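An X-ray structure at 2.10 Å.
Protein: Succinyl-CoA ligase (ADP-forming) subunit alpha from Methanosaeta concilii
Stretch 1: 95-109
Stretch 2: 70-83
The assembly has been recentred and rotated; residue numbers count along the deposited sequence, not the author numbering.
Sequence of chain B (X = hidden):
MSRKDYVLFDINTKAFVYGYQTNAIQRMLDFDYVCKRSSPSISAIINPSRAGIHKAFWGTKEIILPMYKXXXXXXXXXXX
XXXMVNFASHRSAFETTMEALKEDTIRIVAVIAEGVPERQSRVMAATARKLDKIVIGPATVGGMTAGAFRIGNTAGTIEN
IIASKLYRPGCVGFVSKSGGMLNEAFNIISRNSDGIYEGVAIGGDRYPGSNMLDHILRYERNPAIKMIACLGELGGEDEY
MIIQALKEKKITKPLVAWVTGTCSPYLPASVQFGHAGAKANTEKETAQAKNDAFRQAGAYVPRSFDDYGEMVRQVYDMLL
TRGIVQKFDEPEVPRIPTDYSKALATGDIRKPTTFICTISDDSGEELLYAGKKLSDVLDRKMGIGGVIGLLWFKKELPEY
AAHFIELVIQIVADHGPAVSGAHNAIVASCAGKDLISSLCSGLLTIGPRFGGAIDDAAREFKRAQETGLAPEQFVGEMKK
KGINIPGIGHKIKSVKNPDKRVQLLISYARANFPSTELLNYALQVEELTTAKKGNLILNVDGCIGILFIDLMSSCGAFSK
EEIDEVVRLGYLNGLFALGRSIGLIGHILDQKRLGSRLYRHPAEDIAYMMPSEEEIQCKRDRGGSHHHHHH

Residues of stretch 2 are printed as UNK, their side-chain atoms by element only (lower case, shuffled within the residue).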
# COMPACT_ATOMS: atom_id res chain seq x y z
N GLU B 95 -26.63 -36.08 -18.58
CA GLU B 95 -26.39 -36.21 -17.15
C GLU B 95 -27.26 -35.25 -16.30
O GLU B 95 -27.85 -35.67 -15.31
CB GLU B 95 -24.90 -36.02 -16.82
CG GLU B 95 -24.03 -37.24 -17.08
CD GLU B 95 -22.92 -37.51 -16.07
OE1 GLU B 95 -22.56 -38.70 -15.88
OE2 GLU B 95 -22.43 -36.54 -15.44
N THR B 96 -27.35 -33.99 -16.73
CA THR B 96 -28.11 -32.94 -16.03
C THR B 96 -29.63 -33.17 -16.15
O THR B 96 -30.33 -33.04 -15.15
CB THR B 96 -27.63 -31.54 -16.46
OG1 THR B 96 -27.87 -31.38 -17.86
CG2 THR B 96 -26.12 -31.32 -16.16
N THR B 97 -30.13 -33.57 -17.33
CA THR B 97 -31.56 -33.87 -17.51
C THR B 97 -31.96 -35.09 -16.67
O THR B 97 -33.00 -35.05 -16.00
CB THR B 97 -31.92 -34.11 -18.98
OG1 THR B 97 -31.51 -32.97 -19.75
CG2 THR B 97 -33.41 -34.36 -19.18
N MET B 98 -31.12 -36.13 -16.69
CA MET B 98 -31.33 -37.35 -15.93
C MET B 98 -31.37 -37.06 -14.44
O MET B 98 -32.28 -37.55 -13.75
CB MET B 98 -30.31 -38.43 -16.31
CG MET B 98 -30.51 -39.00 -17.72
SD MET B 98 -32.06 -39.91 -17.95
CE MET B 98 -31.68 -41.44 -17.03
N GLU B 99 -30.46 -36.20 -13.96
CA GLU B 99 -30.44 -35.78 -12.55
C GLU B 99 -31.72 -34.99 -12.18
O GLU B 99 -32.32 -35.27 -11.15
CB GLU B 99 -29.17 -34.97 -12.24
CG GLU B 99 -28.87 -34.84 -10.76
CD GLU B 99 -27.59 -34.10 -10.42
OE1 GLU B 99 -27.13 -34.21 -9.26
OE2 GLU B 99 -27.04 -33.42 -11.32
N ALA B 100 -32.16 -34.06 -13.04
CA ALA B 100 -33.39 -33.31 -12.81
C ALA B 100 -34.63 -34.22 -12.80
O ALA B 100 -35.51 -34.03 -11.96
CB ALA B 100 -33.54 -32.22 -13.86
N LEU B 101 -34.69 -35.23 -13.72
CA LEU B 101 -35.81 -36.18 -13.82
C LEU B 101 -35.90 -37.09 -12.57
O LEU B 101 -37.00 -37.48 -12.16
CB LEU B 101 -35.71 -37.04 -15.11
CG LEU B 101 -35.97 -36.36 -16.48
CD1 LEU B 101 -35.66 -37.32 -17.64
CD2 LEU B 101 -37.42 -35.87 -16.63
N LYS B 102 -34.76 -37.38 -11.94
CA LYS B 102 -34.69 -38.18 -10.71
C LYS B 102 -35.20 -37.39 -9.47
O LYS B 102 -35.52 -38.00 -8.46
CB LYS B 102 -33.27 -38.76 -10.51
CG LYS B 102 -32.99 -39.93 -11.46
CD LYS B 102 -31.50 -40.13 -11.76
CE LYS B 102 -31.27 -41.04 -12.95
NZ LYS B 102 -29.83 -41.14 -13.31
N GLU B 103 -35.31 -36.05 -9.58
CA GLU B 103 -35.84 -35.18 -8.53
C GLU B 103 -37.35 -35.31 -8.51
O GLU B 103 -37.99 -35.10 -9.55
CB GLU B 103 -35.46 -33.70 -8.77
CG GLU B 103 -34.02 -33.35 -8.47
CD GLU B 103 -33.55 -33.63 -7.05
OE1 GLU B 103 -34.31 -33.34 -6.09
OE2 GLU B 103 -32.43 -34.16 -6.91
N ASP B 104 -37.93 -35.62 -7.34
CA ASP B 104 -39.37 -35.80 -7.14
C ASP B 104 -40.21 -34.55 -7.44
O ASP B 104 -41.36 -34.68 -7.84
CB ASP B 104 -39.67 -36.31 -5.72
CG ASP B 104 -39.13 -37.70 -5.41
OD1 ASP B 104 -39.17 -38.57 -6.32
OD2 ASP B 104 -38.68 -37.92 -4.26
N THR B 105 -39.63 -33.35 -7.27
CA THR B 105 -40.33 -32.07 -7.47
C THR B 105 -40.30 -31.57 -8.91
O THR B 105 -41.12 -30.72 -9.25
CB THR B 105 -39.80 -31.02 -6.51
OG1 THR B 105 -38.39 -30.90 -6.69
CG2 THR B 105 -40.16 -31.33 -5.03
N ILE B 106 -39.39 -32.06 -9.76
CA ILE B 106 -39.33 -31.61 -11.16
C ILE B 106 -40.19 -32.53 -12.03
O ILE B 106 -40.12 -33.75 -11.91
CB ILE B 106 -37.87 -31.41 -11.66
CG1 ILE B 106 -37.22 -30.22 -10.93
CG2 ILE B 106 -37.79 -31.20 -13.18
CD1 ILE B 106 -35.77 -30.41 -10.60
N ARG B 107 -41.03 -31.92 -12.87
CA ARG B 107 -41.97 -32.59 -13.78
C ARG B 107 -41.60 -32.38 -15.27
O ARG B 107 -41.78 -33.29 -16.08
CB ARG B 107 -43.39 -32.09 -13.47
CG ARG B 107 -44.49 -32.65 -14.36
CD ARG B 107 -45.77 -31.88 -14.12
NE ARG B 107 -46.73 -32.11 -15.20
CZ ARG B 107 -47.40 -31.14 -15.81
NH1 ARG B 107 -47.23 -29.87 -15.45
NH2 ARG B 107 -48.26 -31.43 -16.78
N ILE B 108 -41.09 -31.17 -15.62
CA ILE B 108 -40.74 -30.80 -17.00
C ILE B 108 -39.28 -30.36 -17.11
O ILE B 108 -38.80 -29.56 -16.30
CB ILE B 108 -41.71 -29.72 -17.57
CG1 ILE B 108 -43.19 -30.16 -17.48
CG2 ILE B 108 -41.35 -29.32 -19.01
CD1 ILE B 108 -44.08 -29.11 -16.94
N VAL B 109 -38.56 -30.90 -18.12
CA VAL B 109 -37.21 -30.51 -18.45
C VAL B 109 -37.20 -30.14 -19.93
O VAL B 109 -37.61 -30.95 -20.76
CB VAL B 109 -36.09 -31.56 -18.12
CG1 VAL B 109 -34.71 -30.95 -18.31
CG2 VAL B 109 -36.24 -32.13 -16.71
N UNK B 70 -25.72 -27.15 -7.68
CA UNK B 70 -26.32 -28.43 -8.10
C UNK B 70 -27.86 -28.39 -8.17
O UNK B 70 -28.50 -27.55 -7.54
c UNK B 70 -25.87 -29.61 -7.17
c UNK B 70 -24.36 -29.65 -6.92
o UNK B 70 -26.56 -29.55 -5.92
N UNK B 71 -28.43 -29.34 -8.93
CA UNK B 71 -29.88 -29.53 -9.09
C UNK B 71 -30.50 -30.01 -7.75
O UNK B 71 -31.47 -29.37 -7.33
c UNK B 71 -30.21 -30.43 -10.29
c UNK B 71 -29.56 -30.78 -12.81
c UNK B 71 -31.71 -30.82 -10.30
c UNK B 71 -29.80 -29.77 -11.61
N UNK B 72 -29.98 -31.06 -7.03
CA UNK B 72 -30.58 -31.44 -5.73
C UNK B 72 -30.60 -30.32 -4.68
O UNK B 72 -31.54 -30.28 -3.88
c UNK B 72 -29.70 -32.61 -5.27
c UNK B 72 -28.86 -31.96 -7.37
c UNK B 72 -29.13 -33.16 -6.52
N UNK B 73 -29.59 -29.44 -4.65
CA UNK B 73 -29.55 -28.34 -3.67
C UNK B 73 -30.62 -27.29 -3.97
O UNK B 73 -31.28 -26.81 -3.04
c UNK B 73 -27.43 -28.30 -1.24
c UNK B 73 -27.14 -28.43 -2.73
c UNK B 73 -28.17 -27.70 -3.57
c UNK B 73 -25.75 -27.91 -3.01
N UNK B 74 -30.81 -26.97 -5.26
CA UNK B 74 -31.83 -26.01 -5.70
C UNK B 74 -33.21 -26.58 -5.44
O UNK B 74 -34.05 -25.87 -4.89
c UNK B 74 -31.66 -25.67 -7.17
N UNK B 75 -33.44 -27.86 -5.81
CA UNK B 75 -34.73 -28.54 -5.66
C UNK B 75 -35.18 -28.57 -4.20
O UNK B 75 -36.34 -28.27 -3.92
c UNK B 75 -34.67 -29.94 -6.24
N UNK B 76 -34.25 -28.86 -3.28
CA UNK B 76 -34.51 -28.86 -1.84
C UNK B 76 -34.84 -27.44 -1.31
O UNK B 76 -35.70 -27.31 -0.44
c UNK B 76 -33.31 -29.46 -1.07
c UNK B 76 -33.63 -29.97 0.33
c UNK B 76 -34.17 -31.39 0.29
c UNK B 76 -32.42 -29.88 1.23
N UNK B 77 -34.19 -26.40 -1.85
CA UNK B 77 -34.48 -25.02 -1.44
C UNK B 77 -35.80 -24.50 -2.05
O UNK B 77 -36.58 -23.84 -1.37
c UNK B 77 -33.33 -24.10 -1.82
N UNK B 78 -36.08 -24.84 -3.32
CA UNK B 78 -37.29 -24.40 -4.02
C UNK B 78 -38.12 -25.60 -4.52
O UNK B 78 -38.14 -25.84 -5.73
c UNK B 78 -36.36 -22.09 -4.58
c UNK B 78 -34.99 -21.97 -4.40
c UNK B 78 -36.96 -23.37 -5.13
c UNK B 78 -35.26 -19.82 -3.37
c UNK B 78 -36.63 -19.92 -3.52
o UNK B 78 -34.71 -18.70 -2.77
c UNK B 78 -34.44 -20.85 -3.79
c UNK B 78 -37.17 -21.06 -4.12
N UNK B 79 -38.82 -26.35 -3.61
CA UNK B 79 -39.62 -27.50 -4.07
C UNK B 79 -40.80 -27.12 -4.96
O UNK B 79 -41.29 -27.99 -5.69
c UNK B 79 -38.87 -26.22 -2.14
c UNK B 79 -39.96 -27.16 -1.73
c UNK B 79 -40.08 -28.17 -2.77
N UNK B 80 -41.23 -25.85 -4.92
CA UNK B 80 -42.34 -25.35 -5.73
C UNK B 80 -42.01 -25.27 -7.22
O UNK B 80 -42.91 -25.17 -8.04
c UNK B 80 -42.81 -23.97 -5.21
o UNK B 80 -40.59 -23.45 -3.44
c UNK B 80 -40.93 -22.52 -4.21
c UNK B 80 -41.80 -22.84 -5.40
o UNK B 80 -40.59 -21.33 -4.04
N UNK B 81 -40.71 -25.25 -7.57
CA UNK B 81 -40.25 -25.17 -8.95
C UNK B 81 -40.32 -26.58 -9.57
O UNK B 81 -39.63 -27.49 -9.11
c UNK B 81 -38.82 -24.62 -8.99
N UNK B 82 -41.21 -26.77 -10.56
CA UNK B 82 -41.43 -28.07 -11.20
C UNK B 82 -40.91 -28.14 -12.66
O UNK B 82 -41.04 -29.17 -13.33
c UNK B 82 -42.91 -28.48 -11.11
o UNK B 82 -43.69 -26.57 -12.32
o UNK B 82 -44.76 -28.48 -12.62
c UNK B 82 -43.85 -27.80 -12.09
N UNK B 83 -40.33 -27.03 -13.13
CA UNK B 83 -39.76 -26.93 -14.47
C UNK B 83 -38.26 -26.66 -14.39
O UNK B 83 -37.84 -25.82 -13.60
c UNK B 83 -41.96 -26.10 -15.42
c UNK B 83 -40.48 -25.82 -15.29
c UNK B 83 -39.84 -25.65 -16.67
O HOH W 1 -26.40 -30.77 -10.59
O HOH W 2 -33.38 -32.43 -3.59
O HOH W 3 -37.97 -28.19 -7.11
O HOH W 4 -42.67 -29.29 -7.56

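Position 70 has three side-chain atoms: one carbon carrying an oxygen and a second carbon. They make no contact with stretch 1. This is Thr70. It sits right before a helix, and its OG1 caps it by accepting from the backbone N of position 73 at 3.3 Å.

Position 71 has four carbons, forked at the first, with one arm two carbons long. Its CA-to-CB bond points toward stretch 1, and its carbons reach Thr96, Glu99, Ala100, Glu103 and Ile106. This is Ile71. Its CD1 lies 3.3 Å from Thr96 O, and its CG2 lies 4.2 Å from Ala100 CB and 4.1 Å from Ile106 CD1. Water 1 accepts from Ile71 N and donates to Glu99 OE2.

Position 72 has three carbons closing a ring onto the backbone N. The ring meets the carboxylates of Glu99 and Glu103. This is Pro72. Its CD is 3.4 Å from Glu99 OE1, and its CG is 3.5 Å from Glu103 OE2. Water 2 donates to both Pro72 O and Glu103 OE1.

Position 73 has four carbons forked at the second. Its CA-to-CB bond points away from stretch 1. This is Leu73.

Position 74 has a single carbon, out of reach of stretch 1. This is Ala74.

Position 75 also has a single carbon, but here the CA-to-CB bond points toward stretch 1. This is Ala75. Its CB is 3.4 Å from Glu103 OE1 and 3.9 Å from Thr105 OG1.

Position 76 has four carbons forked at the second, with no contact. This is Leu76.

Position 77 has one carbon, far from stretch 1. This is Ala77.

Position 78 has one carbon, then a six-carbon ring bearing one oxygen. The ring leads away from stretch 1. This is Tyr78, the first residue past the helix.

Position 79 has three carbons in a ring closed onto N, touching Thr105. This is Pro79. Its CB is 3.9 Å from Thr105 CG2. Water 4 donates to Pro79 O and Thr105 O.

Position 80 has three carbons, the third carrying two oxygens, and its CA-to-CB bond points away. This is Glu80.

Position 81 has one carbon; its CA-to-CB bond points sideways. This is Ala81. Water 3 accepts from Thr105 OG1 and donates to Tyr78 O and Ala81 O.

Position 82 has two carbons, the second carrying two oxygens, near Arg107. This is Asp82. Its OD2 lies 4.0 Å from Arg107 NH1, beyond a salt bridge.

Position 83 has three carbons, one carrying the other two, against Ile108. This is Val83. Its CG2 is 4.0 Å from Ile108 CD1, on the same face of the sheet.

The contact has two parts. At the helices, which cross at 32°, Ile71 supplies the apolar packing, and waters link polar groups alongside. At the other end, backbone pairing takes over. Asp82 O accepts from Arg107 N at 2.8 Å and from Ile108 N at 3.0 Å, which ties the two stretches together where Ile108 and Val83 form a parallel bridge.

Stretch 2 70-83: TIPLAALAYPEADV
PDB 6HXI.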